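Local coordinates for isochorismatase family protein family (Burkholderia thailandensis, PDB 3TXY) that is of unknown function but belongs to the isochorismatase-like cysteine hydrolase family and may act as a hydrolase, at the interface of chains A and B. Sequence-based numbering; all coordinates share one arbitrary frame. Chains: chain A/B, Isochorismatase family protein family.

Contact 1: the interface of chains A and B. Residues chain A 9, 153, 181-182; chain B 74-76.
B:Lys74 lays its CG methylene over the face of the A:Gln182 side-chain amide, and this is the tightly packed part of the contact: CG sits 3.4 Å from the amide carbon CD. The lysine gets there by carrying CG anti to its backbone N (chi1 174°) and bending at the next bond. The rotation of the amide is fixed by a pair of bonds to the A:Thr9 backbone: NE2 donates to O and OE1 accepts from N, each at 2.9 Å and each on a lone pair in the carbonyl plane. Two hydrogen bonds peg the B loop on either side of this packing. B:Lys74 N points nearly straight at the carboxamide oxygen OD1 of A:Asn153 (2.9 Å), and B:Asp76 N reaches the backbone O of A:Gly181 at 2.8 Å from above its carbonyl plane. B:Asp76 rests its carboxylate against A:Gln182 CA. Water fills the looser ends: one molecule links A:Gln182 NE2 to B:Lys74 O, and at the opposite end of the amide another links OE1 to B:Asp76 OD1. Farther out the lysine chain passes A:Thr9 only loosely, with B:Lys74 CE 4.2 Å from A:Thr9 OG1. The site ties loop 74-76 to the start of strand 182-184 and probably helps secure the rim of the two-chain assembly.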
loop_
_atom_site.group_PDB
_atom_site.type_symbol
_atom_site.label_atom_id
_atom_site.label_comp_id
_atom_site.label_asym_id
_atom_site.label_seq_id
_atom_site.Cartn_x
_atom_site.Cartn_y
_atom_site.Cartn_z
ATOM N N THR A 9 -14.666 -17.114 0.155
ATOM C CA THR A 9 -15.873 -16.776 -0.566
ATOM C C THR A 9 -15.497 -16.016 -1.827
ATOM O O THR A 9 -14.787 -14.995 -1.750
ATOM C CB THR A 9 -16.792 -15.870 0.260
ATOM O OG1 THR A 9 -17.136 -16.521 1.490
ATOM C CG2 THR A 9 -18.052 -15.564 -0.530
ATOM N N ASN A 153 -12.944 -7.401 -4.036
ATOM C CA ASN A 153 -12.749 -8.480 -3.058
ATOM C C ASN A 153 -11.414 -9.150 -3.377
ATOM O O ASN A 153 -11.223 -9.681 -4.484
ATOM C CB ASN A 153 -13.873 -9.490 -3.109
ATOM C CG ASN A 153 -15.210 -8.862 -2.831
ATOM O OD1 ASN A 153 -15.495 -8.448 -1.697
ATOM N ND2 ASN A 153 -16.040 -8.769 -3.864
ATOM N N GLY A 181 -8.794 -8.397 2.978
ATOM C CA GLY A 181 -9.275 -9.454 2.123
ATOM C C GLY A 181 -9.201 -10.795 2.823
ATOM O O GLY A 181 -9.269 -10.865 4.063
ATOM N N GLN A 182 -9.052 -11.845 2.015
ATOM C CA GLN A 182 -9.046 -13.237 2.487
ATOM C C GLN A 182 -7.739 -13.937 2.116
ATOM O O GLN A 182 -7.208 -13.716 1.039
ATOM C CB GLN A 182 -10.196 -14.022 1.846
ATOM C CG GLN A 182 -11.578 -13.439 2.034
ATOM C CD GLN A 182 -12.627 -14.231 1.254
ATOM O OE1 GLN A 182 -13.116 -15.270 1.722
ATOM N NE2 GLN A 182 -12.970 -13.746 0.071
ATOM N N LYS B 74 -15.225 -8.367 1.174
ATOM C CA LYS B 74 -15.080 -9.535 2.035
ATOM C C LYS B 74 -13.655 -9.600 2.605
ATOM O O LYS B 74 -12.670 -9.581 1.865
ATOM C CB LYS B 74 -15.464 -10.809 1.263
ATOM C CG LYS B 74 -15.220 -12.113 2.014
ATOM C CD LYS B 74 -16.146 -12.328 3.191
ATOM C CE LYS B 74 -15.676 -13.512 4.020
ATOM N NZ LYS B 74 -16.579 -13.730 5.179
ATOM N N THR B 75 -13.567 -9.609 3.935
ATOM C CA THR B 75 -12.297 -9.705 4.643
ATOM C C THR B 75 -12.392 -10.804 5.706
ATOM O O THR B 75 -13.477 -11.094 6.214
ATOM C CB THR B 75 -11.874 -8.351 5.296
ATOM O OG1 THR B 75 -12.748 -8.009 6.382
ATOM C CG2 THR B 75 -11.875 -7.213 4.277
ATOM N N ASP B 76 -11.261 -11.430 6.020
ATOM C CA ASP B 76 -11.208 -12.470 7.049
ATOM C C ASP B 76 -11.512 -11.912 8.429
ATOM O O ASP B 76 -12.144 -12.586 9.236
ATOM C CB ASP B 76 -9.834 -13.147 7.073
ATOM C CG ASP B 76 -9.623 -14.114 5.913
ATOM O OD1 ASP B 76 -10.624 -14.623 5.348
ATOM O OD2 ASP B 76 -8.445 -14.389 5.587
HETATM O O HOH W 1 -12.116 -10.967 -0.425
HETATM O O HOH W 2 -12.272 -16.642 3.864
#

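Contact 2: the interface of chains A and B. Residues chain A 145, 148, 176, 179-180; chain B 75, 109, 138.
This is an apolar interface between two copies of the protein, in which an indole from one chain is packed against two helices of the other; it probably helps hold the two chains of the deposited assembly together by packing, with no hydrogen bond crossing it. B:Trp109 holds CG anti to its carbonyl carbon (chi1 -65°), sending the indole into chain A. Over one face of its ring comes the edge of A:Tyr148, whose CE2 is 3.7 Å from the indole CE2, with the phenol inclined to the indole. B:Ile138 of the same chain backs the opposite face with its CG2 methyl, so the indole is sandwiched and its tilt is fixed from both sides. The end of helix 166-180 adds to this: A:Lys179 CB meets the CZ2 edge at 3.7 Å, close to the ring plane, while A:Leu180 CB lies on the A:Tyr148 side of the indole, 3.7 Å from its CH2 corner. That same A:Leu180 CB also packs on a face of the A:Tyr148 ring. B:Thr75 adds its CG2 methyl, turned toward the helix end, 3.6 Å from the A:Lys179 O. At the CE3 edge of B:Trp109, A:Arg145 NH1 approaches to 3.9 Å, its guanidinium plane turned 68° from the ring.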
loop_
_atom_site.group_PDB
_atom_site.type_symbol
_atom_site.label_atom_id
_atom_site.label_comp_id
_atom_site.label_asym_id
_atom_site.label_seq_id
_atom_site.Cartn_x
_atom_site.Cartn_y
_atom_site.Cartn_z
ATOM N N ARG A 145 -3.438 -3.789 -1.243
ATOM C CA ARG A 145 -3.906 -2.577 -0.593
ATOM C C ARG A 145 -4.708 -1.661 -1.521
ATOM O O ARG A 145 -5.770 -1.172 -1.167
ATOM C CB ARG A 145 -2.714 -1.814 -0.035
ATOM C CG ARG A 145 -2.167 -2.430 1.244
ATOM C CD ARG A 145 -0.955 -1.638 1.725
ATOM N NE ARG A 145 -0.352 -2.202 2.929
ATOM C CZ ARG A 145 -0.438 -1.698 4.160
ATOM N NH1 ARG A 145 -1.098 -0.572 4.406
ATOM N NH2 ARG A 145 0.173 -2.334 5.152
ATOM N N TYR A 148 -8.134 -3.292 -2.654
ATOM C CA TYR A 148 -9.087 -3.122 -1.562
ATOM C C TYR A 148 -9.725 -1.712 -1.602
ATOM O O TYR A 148 -10.942 -1.565 -1.522
ATOM C CB TYR A 148 -8.338 -3.355 -0.249
ATOM C CG TYR A 148 -9.008 -2.900 1.017
ATOM C CD1 TYR A 148 -10.065 -3.614 1.553
ATOM C CD2 TYR A 148 -8.537 -1.783 1.720
ATOM C CE1 TYR A 148 -10.659 -3.223 2.734
ATOM C CE2 TYR A 148 -9.139 -1.383 2.897
ATOM C CZ TYR A 148 -10.198 -2.108 3.395
ATOM O OH TYR A 148 -10.785 -1.724 4.571
ATOM N N ILE A 176 -1.848 -8.029 8.071
ATOM C CA ILE A 176 -2.327 -7.090 7.062
ATOM C C ILE A 176 -3.417 -7.661 6.190
ATOM O O ILE A 176 -4.477 -7.111 6.115
ATOM C CB ILE A 176 -1.204 -6.594 6.116
ATOM C CG1 ILE A 176 -0.021 -6.025 6.908
ATOM C CG2 ILE A 176 -1.771 -5.545 5.158
ATOM C CD1 ILE A 176 -0.357 -4.826 7.781
ATOM N N LYS A 179 -7.156 -8.089 7.048
ATOM C CA LYS A 179 -7.904 -6.847 7.204
ATOM C C LYS A 179 -8.402 -6.211 5.898
ATOM O O LYS A 179 -9.307 -5.334 5.934
ATOM C CB LYS A 179 -7.084 -5.826 7.984
ATOM C CG LYS A 179 -6.662 -6.335 9.348
ATOM C CD LYS A 179 -5.599 -5.472 9.971
ATOM C CE LYS A 179 -5.385 -5.818 11.445
ATOM N NZ LYS A 179 -4.017 -5.518 11.929
ATOM N N LEU A 180 -7.827 -6.640 4.773
ATOM C CA LEU A 180 -8.159 -6.080 3.474
ATOM C C LEU A 180 -8.721 -7.151 2.529
ATOM O O LEU A 180 -9.125 -6.845 1.417
ATOM C CB LEU A 180 -6.948 -5.332 2.877
ATOM C CG LEU A 180 -5.655 -6.103 2.632
ATOM C CD1 LEU A 180 -5.822 -7.252 1.637
ATOM C CD2 LEU A 180 -4.508 -5.178 2.178
ATOM N N THR B 75 -13.567 -9.609 3.935
ATOM C CA THR B 75 -12.297 -9.705 4.643
ATOM C C THR B 75 -12.392 -10.804 5.706
ATOM O O THR B 75 -13.477 -11.094 6.214
ATOM C CB THR B 75 -11.874 -8.351 5.296
ATOM O OG1 THR B 75 -12.748 -8.009 6.382
ATOM C CG2 THR B 75 -11.875 -7.213 4.277
ATOM N N TRP B 109 -8.259 3.347 4.079
ATOM C CA TRP B 109 -6.957 3.439 4.744
ATOM C C TRP B 109 -6.133 4.583 4.254
ATOM O O TRP B 109 -5.859 5.527 5.008
ATOM C CB TRP B 109 -6.151 2.159 4.585
ATOM C CG TRP B 109 -6.725 0.938 5.252
ATOM C CD1 TRP B 109 -7.932 0.803 5.928
ATOM C CD2 TRP B 109 -6.152 -0.409 5.226
ATOM N NE1 TRP B 109 -8.107 -0.494 6.356
ATOM C CE2 TRP B 109 -7.081 -1.270 5.955
ATOM C CE3 TRP B 109 -4.997 -0.954 4.709
ATOM C CZ2 TRP B 109 -6.831 -2.617 6.145
ATOM C CZ3 TRP B 109 -4.757 -2.308 4.897
ATOM C CH2 TRP B 109 -5.648 -3.119 5.606
ATOM N N ILE B 138 -1.246 1.009 8.615
ATOM C CA ILE B 138 -2.514 1.008 7.908
ATOM C C ILE B 138 -2.620 2.301 7.087
ATOM O O ILE B 138 -2.100 2.355 5.979
ATOM C CB ILE B 138 -3.687 0.779 8.891
ATOM C CG1 ILE B 138 -3.503 -0.541 9.648
ATOM C CG2 ILE B 138 -5.034 0.862 8.179
ATOM C CD1 ILE B 138 -3.463 -1.813 8.795
#

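Contact 3: the interface of chains A and B. Residues chain A 109-110, 137-138, 141-142, 145; chain B 141, 145, 149, 176.
B:Arg145 reaches across to the N-terminal half of helix 136-149 of chain A and bonds a backbone and a side-chain oxygen there. Its NH1 and NH2 grip the backbone O of A:Asn137 end-on; the NH2 bond, 2.8 Å long, comes in nearly along the C=O axis, while NH1 is tilted from the carbonyl plane. NH1 also bonds A:Ser142 OG at 2.9 Å, and both oxygens lie in the guanidinium plane, which fixes the rotation of the group. An extended chain from CG to NE, finishing with a turn at chi4 of -106°, presents that edge. A separate direct bond is made elsewhere: A:Gly110 N donates to the carboxylate OE2 of B:Glu149 (2.7 Å), on the syn side but 34° out of plane.

The charged groups pair within and between chains. A:Arg145 holds A:Glu141 OE2 and B:Arg145 holds B:Glu141 OE2 side-on, through NE and NH2, and each guanidinium stacks on the partner's carboxylate, planes 14° apart. The crossed salt bridge, B:Arg145 NH2 to A:Glu141 OE2, is longer at 3.4 Å. The guanidinium planes are nearly parallel, and the delta methylenes, A:Arg145 CD and B:Arg145 CD, approach to 3.8 Å; the carboxylates probably help offset the like charges.

Water completes the network. One molecule bridges A:Glu141 OE2 and B:Glu141 OE2, 2.6 Å from each; another joins A:Ser142 OG to B:Glu149 OE2. Together these contacts probably fasten helix 136-149 to its twin at the centre of the two-chain assembly.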
loop_
_atom_site.group_PDB
_atom_site.type_symbol
_atom_site.label_atom_id
_atom_site.label_comp_id
_atom_site.label_asym_id
_atom_site.label_seq_id
_atom_site.Cartn_x
_atom_site.Cartn_y
_atom_site.Cartn_z
ATOM N N TRP A 109 6.243 -0.863 -7.506
ATOM C CA TRP A 109 5.799 -2.012 -6.712
ATOM C C TRP A 109 4.450 -2.508 -7.115
ATOM O O TRP A 109 4.320 -3.632 -7.622
ATOM C CB TRP A 109 5.774 -1.695 -5.225
ATOM C CG TRP A 109 7.112 -1.414 -4.595
ATOM C CD1 TRP A 109 8.359 -1.329 -5.202
ATOM C CD2 TRP A 109 7.348 -1.066 -3.193
ATOM N NE1 TRP A 109 9.329 -1.012 -4.279
ATOM C CE2 TRP A 109 8.784 -0.829 -3.060
ATOM C CE3 TRP A 109 6.544 -0.952 -2.080
ATOM C CZ2 TRP A 109 9.360 -0.500 -1.846
ATOM C CZ3 TRP A 109 7.128 -0.614 -0.867
ATOM C CH2 TRP A 109 8.505 -0.401 -0.751
ATOM N N GLY A 110 3.437 -1.672 -6.907
ATOM C CA GLY A 110 2.065 -2.067 -7.122
ATOM C C GLY A 110 1.666 -2.071 -8.575
ATOM O O GLY A 110 2.248 -1.352 -9.400
ATOM N N ASN A 137 5.242 -8.856 0.543
ATOM C CA ASN A 137 5.138 -7.546 1.178
ATOM C C ASN A 137 5.327 -6.345 0.271
ATOM O O ASN A 137 5.165 -5.220 0.719
ATOM C CB ASN A 137 6.143 -7.401 2.328
ATOM C CG ASN A 137 6.225 -8.621 3.187
ATOM O OD1 ASN A 137 6.754 -9.655 2.746
ATOM N ND2 ASN A 137 5.731 -8.522 4.423
ATOM N N ILE A 138 5.741 -6.548 -0.976
ATOM C CA ILE A 138 6.096 -5.422 -1.820
ATOM C C ILE A 138 5.057 -5.305 -2.945
ATOM O O ILE A 138 4.008 -4.706 -2.735
ATOM C CB ILE A 138 7.557 -5.548 -2.313
ATOM C CG1 ILE A 138 8.519 -5.640 -1.123
ATOM C CG2 ILE A 138 7.921 -4.419 -3.272
ATOM C CD1 ILE A 138 8.537 -4.440 -0.170
ATOM N N GLU A 141 1.573 -6.952 -1.878
ATOM C CA GLU A 141 0.852 -6.184 -0.858
ATOM C C GLU A 141 0.365 -4.826 -1.362
ATOM O O GLU A 141 -0.758 -4.414 -1.072
ATOM C CB GLU A 141 1.706 -6.003 0.388
ATOM C CG GLU A 141 1.006 -5.190 1.475
ATOM C CD GLU A 141 1.668 -5.332 2.826
ATOM O OE1 GLU A 141 2.411 -6.325 3.029
ATOM O OE2 GLU A 141 1.440 -4.446 3.689
ATOM N N SER A 142 1.209 -4.105 -2.105
ATOM C CA SER A 142 0.812 -2.798 -2.645
ATOM C C SER A 142 -0.388 -2.936 -3.586
ATOM O O SER A 142 -1.309 -2.106 -3.567
ATOM C CB SER A 142 1.971 -2.128 -3.371
ATOM O OG SER A 142 2.894 -1.540 -2.459
ATOM N N ARG A 145 -3.438 -3.789 -1.243
ATOM C CA ARG A 145 -3.906 -2.577 -0.593
ATOM C C ARG A 145 -4.708 -1.661 -1.521
ATOM O O ARG A 145 -5.770 -1.172 -1.167
ATOM C CB ARG A 145 -2.714 -1.814 -0.035
ATOM C CG ARG A 145 -2.167 -2.430 1.244
ATOM C CD ARG A 145 -0.955 -1.638 1.725
ATOM N NE ARG A 145 -0.352 -2.202 2.929
ATOM C CZ ARG A 145 -0.438 -1.698 4.160
ATOM N NH1 ARG A 145 -1.098 -0.572 4.406
ATOM N NH2 ARG A 145 0.173 -2.334 5.152
ATOM N N GLU B 141 0.996 3.785 6.246
ATOM C CA GLU B 141 1.742 2.986 5.268
ATOM C C GLU B 141 1.113 3.004 3.875
ATOM O O GLU B 141 1.815 3.110 2.870
ATOM C CB GLU B 141 1.905 1.553 5.750
ATOM C CG GLU B 141 2.659 0.674 4.753
ATOM C CD GLU B 141 3.156 -0.613 5.373
ATOM O OE1 GLU B 141 3.268 -0.673 6.623
ATOM O OE2 GLU B 141 3.438 -1.565 4.602
ATOM N N ARG B 145 3.112 4.191 0.689
ATOM C CA ARG B 145 3.263 3.369 -0.499
ATOM C C ARG B 145 2.767 4.053 -1.777
ATOM O O ARG B 145 3.436 4.048 -2.799
ATOM C CB ARG B 145 2.516 2.059 -0.303
ATOM C CG ARG B 145 3.255 1.089 0.605
ATOM C CD ARG B 145 2.432 -0.183 0.786
ATOM N NE ARG B 145 3.067 -1.143 1.685
ATOM C CZ ARG B 145 3.665 -2.279 1.324
ATOM N NH1 ARG B 145 3.722 -2.662 0.054
ATOM N NH2 ARG B 145 4.193 -3.047 2.269
ATOM N N GLU B 149 4.827 5.695 -5.188
ATOM C CA GLU B 149 4.504 5.345 -6.584
ATOM C C GLU B 149 4.162 6.571 -7.419
ATOM O O GLU B 149 4.350 6.565 -8.652
ATOM C CB GLU B 149 3.345 4.351 -6.630
ATOM C CG GLU B 149 3.754 3.043 -5.991
ATOM C CD GLU B 149 2.898 1.875 -6.388
ATOM O OE1 GLU B 149 2.059 1.987 -7.309
ATOM O OE2 GLU B 149 3.126 0.809 -5.778
ATOM N N ILE B 176 9.898 -1.891 5.611
ATOM C CA ILE B 176 9.137 -1.302 4.513
ATOM C C ILE B 176 9.537 0.121 4.210
ATOM O O ILE B 176 9.907 0.420 3.113
ATOM C CB ILE B 176 7.609 -1.298 4.770
ATOM C CG1 ILE B 176 7.102 -2.701 5.126
ATOM C CG2 ILE B 176 6.886 -0.758 3.535
ATOM C CD1 ILE B 176 7.316 -3.750 4.046
HETATM O O HOH W 3 3.196 -4.011 5.561
HETATM O O HOH W 4 3.728 0.795 -3.324
#

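The three contacts run from the edge of the interface to its two-fold centre: contact 1 lies about 10 Å from contact 2 and about 19 Å from contact 3, with contact 2 about 12 Å from contact 3, all measured between centres of C-alpha atoms. B:Thr75 joins contacts 1 and 2, A:Arg145 joins contacts 2 and 3, and helix 136-149 spans the latter pair. The three probably act as one surface, polar and watered outside, aromatic between, charged inside. The two-fold repeats each contact with the chains exchanged, so the pattern would suit a dimer, but the structure alone does not show that one forms in solution.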